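PDB 3MVG: ribosome inactivating type 1 protein, which is a type 1 (single-chain) ribosome-inactivating protein from a plant, with the mixed alpha and beta fold of its family. Local coordinates for residues Gly214-Leu217 against Gln218-Leu222. Numbering follows the deposited sequence.
Sequences GRFL and QPVKL
Phe216 and Val220 meet across a corner at Leu217 and Gln218 in the strand 215-223. The Phe216 ring lies beside the valine on the inner side of the bend, and its CE2 is 4.0 Å from Val220 CG2. That methyl approaches the ring obliquely. CG2, beside the valine's backbone N and anti to its carbonyl carbon, is the branch that reaches the ring. Pro219 CA sits at the edge of the ring, near its plane.

On the outer side, Gln218 bends at chi2 (-62°) and folds its amide back over the preceding peptide. Its NE2 comes 3.4 Å from Leu217 O, but the angle is too poor for a hydrogen bond. Pro219 CD packs 3.8 Å from the same Leu217 O. The Leu217 side chain ends away from 218-222 and touches Arg210 of helix 201-210 and Glu212.

Backbone hydrogen bonds between Phe216 and Ser233 and between Val220 and Ile232 tie both arms to strand 229-234, the hairpin partner. Glu207 of helix 201-210 accepts a hydrogen bond from Gln218 N. No hydrogen bond links 214-217 to 218-222. Apolar packing inside the bend and bonds to neighbouring elements therefore probably hold the corner together.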
ATOM      1  N   GLY A 214      14.935  18.122  -5.168  1.00 18.49           N
ATOM      2  CA  GLY A 214      13.846  17.154  -5.275  1.00 18.00           C
ATOM      3  C   GLY A 214      13.072  17.182  -6.583  1.00 17.86           C
ATOM      4  O   GLY A 214      12.240  16.309  -6.821  1.00 17.57           O
ATOM      5  N   ARG A 215      13.338  18.168  -7.438  1.00 17.93           N
ATOM      6  CA  ARG A 215      12.609  18.306  -8.703  1.00 17.65           C
ATOM      7  C   ARG A 215      13.301  17.549  -9.826  1.00 16.66           C
ATOM      8  O   ARG A 215      14.515  17.656 -10.008  1.00 16.61           O
ATOM      9  CB  ARG A 215      12.451  19.784  -9.098  1.00 18.30           C
ATOM     10  CG  ARG A 215      11.657  20.650  -8.104  1.00 21.16           C
ATOM     11  CD  ARG A 215      10.167  20.314  -8.080  0.70 24.83           C
ATOM     12  NE  ARG A 215       9.521  20.526  -9.378  1.00 28.16           N
ATOM     13  CZ  ARG A 215       8.274  20.163  -9.671  1.00 29.60           C
ATOM     14  NH1 ARG A 215       7.511  19.562  -8.764  1.00 31.06           N
ATOM     15  NH2 ARG A 215       7.789  20.403 -10.882  1.00 30.63           N
ATOM     16  N   PHE A 216      12.526  16.781 -10.586  1.00 15.99           N
ATOM     17  CA  PHE A 216      13.071  16.018 -11.709  1.00 16.09           C
ATOM     18  C   PHE A 216      13.557  16.942 -12.821  1.00 16.78           C
ATOM     19  O   PHE A 216      12.873  17.903 -13.185  1.00 17.29           O
ATOM     20  CB  PHE A 216      11.991  15.115 -12.310  1.00 16.01           C
ATOM     21  CG  PHE A 216      11.713  13.846 -11.536  1.00 15.03           C
ATOM     22  CD1 PHE A 216      12.295  13.589 -10.293  1.00 14.99           C
ATOM     23  CD2 PHE A 216      10.820  12.914 -12.060  1.00 15.64           C
ATOM     24  CE1 PHE A 216      12.007  12.400  -9.606  1.00 14.28           C
ATOM     25  CE2 PHE A 216      10.527  11.734 -11.385  1.00 15.84           C
ATOM     26  CZ  PHE A 216      11.117  11.477 -10.162  1.00 15.41           C
ATOM     27  N   LEU A 217      14.716  16.628 -13.384  1.00 16.99           N
ATOM     28  CA  LEU A 217      15.185  17.311 -14.590  1.00 17.96           C
ATOM     29  C   LEU A 217      14.268  17.010 -15.777  1.00 18.38           C
ATOM     30  O   LEU A 217      14.013  17.883 -16.613  1.00 18.84           O
ATOM     31  CB  LEU A 217      16.624  16.913 -14.919  1.00 18.43           C
ATOM     32  CG  LEU A 217      17.716  17.090 -13.856  1.00 19.96           C
ATOM     33  CD1 LEU A 217      19.052  16.616 -14.416  1.00 21.65           C
ATOM     34  CD2 LEU A 217      17.818  18.530 -13.350  1.00 22.48           C
ATOM     35  N   GLN A 218      13.779  15.774 -15.844  1.00 18.16           N
ATOM     36  CA  GLN A 218      12.878  15.339 -16.903  1.00 18.40           C
ATOM     37  C   GLN A 218      11.660  14.651 -16.292  1.00 18.22           C
ATOM     38  O   GLN A 218      11.731  13.478 -15.903  1.00 18.49           O
ATOM     39  CB  GLN A 218      13.597  14.397 -17.878  1.00 18.29           C
ATOM     40  CG  GLN A 218      14.713  15.044 -18.691  1.00 20.67           C
ATOM     41  CD  GLN A 218      14.230  16.172 -19.596  0.70 22.01           C
ATOM     42  OE1 GLN A 218      13.126  16.122 -20.149  0.70 22.81           O
ATOM     43  NE2 GLN A 218      15.068  17.192 -19.757  0.70 23.65           N
ATOM     44  N   PRO A 219      10.534  15.381 -16.181  1.00 17.85           N
ATOM     45  CA  PRO A 219       9.303  14.776 -15.674  1.00 17.53           C
ATOM     46  C   PRO A 219       8.909  13.510 -16.440  1.00 17.08           C
ATOM     47  O   PRO A 219       9.125  13.409 -17.649  1.00 17.61           O
ATOM     48  CB  PRO A 219       8.275  15.892 -15.855  1.00 17.93           C
ATOM     49  CG  PRO A 219       9.085  17.142 -15.654  1.00 18.54           C
ATOM     50  CD  PRO A 219      10.409  16.847 -16.312  1.00 18.17           C
ATOM     51  N   VAL A 220       8.349  12.548 -15.712  1.00 15.93           N
ATOM     52  CA  VAL A 220       8.072  11.220 -16.244  1.00 15.66           C
ATOM     53  C   VAL A 220       6.566  11.029 -16.400  1.00 15.51           C
ATOM     54  O   VAL A 220       5.825  11.006 -15.414  1.00 15.35           O
ATOM     55  CB  VAL A 220       8.654  10.116 -15.312  1.00 15.65           C
ATOM     56  CG1 VAL A 220       8.382   8.726 -15.886  1.00 15.65           C
ATOM     57  CG2 VAL A 220      10.150  10.318 -15.093  1.00 15.47           C
ATOM     58  N   LYS A 221       6.112  10.890 -17.642  1.00 15.50           N
ATOM     59  CA  LYS A 221       4.706  10.606 -17.894  1.00 15.80           C
ATOM     60  C   LYS A 221       4.437   9.113 -17.729  1.00 15.20           C
ATOM     61  O   LYS A 221       5.172   8.279 -18.255  1.00 15.82           O
ATOM     62  CB  LYS A 221       4.305  11.066 -19.295  1.00 16.44           C
ATOM     63  CG  LYS A 221       2.820  10.893 -19.594  1.00 17.73           C
ATOM     64  CD  LYS A 221       2.473  11.254 -21.038  1.00 21.24           C
ATOM     65  CE  LYS A 221       3.070  10.266 -22.034  1.00 24.05           C
ATOM     66  NZ  LYS A 221       2.300   9.007 -22.147  1.00 26.70           N
ATOM     67  N   LEU A 222       3.373   8.800 -16.996  1.00 14.89           N
ATOM     68  CA  LEU A 222       2.952   7.419 -16.766  1.00 15.13           C
ATOM     69  C   LEU A 222       1.503   7.221 -17.159  1.00 15.65           C
ATOM     70  O   LEU A 222       0.651   8.054 -16.859  1.00 15.62           O
ATOM     71  CB  LEU A 222       3.107   7.039 -15.290  1.00 15.34           C
ATOM     72  CG  LEU A 222       4.505   7.001 -14.675  1.00 14.30           C
ATOM     73  CD1 LEU A 222       4.387   6.724 -13.186  1.00 15.07           C
ATOM     74  CD2 LEU A 222       5.384   5.956 -15.339  1.00 15.85           C
TER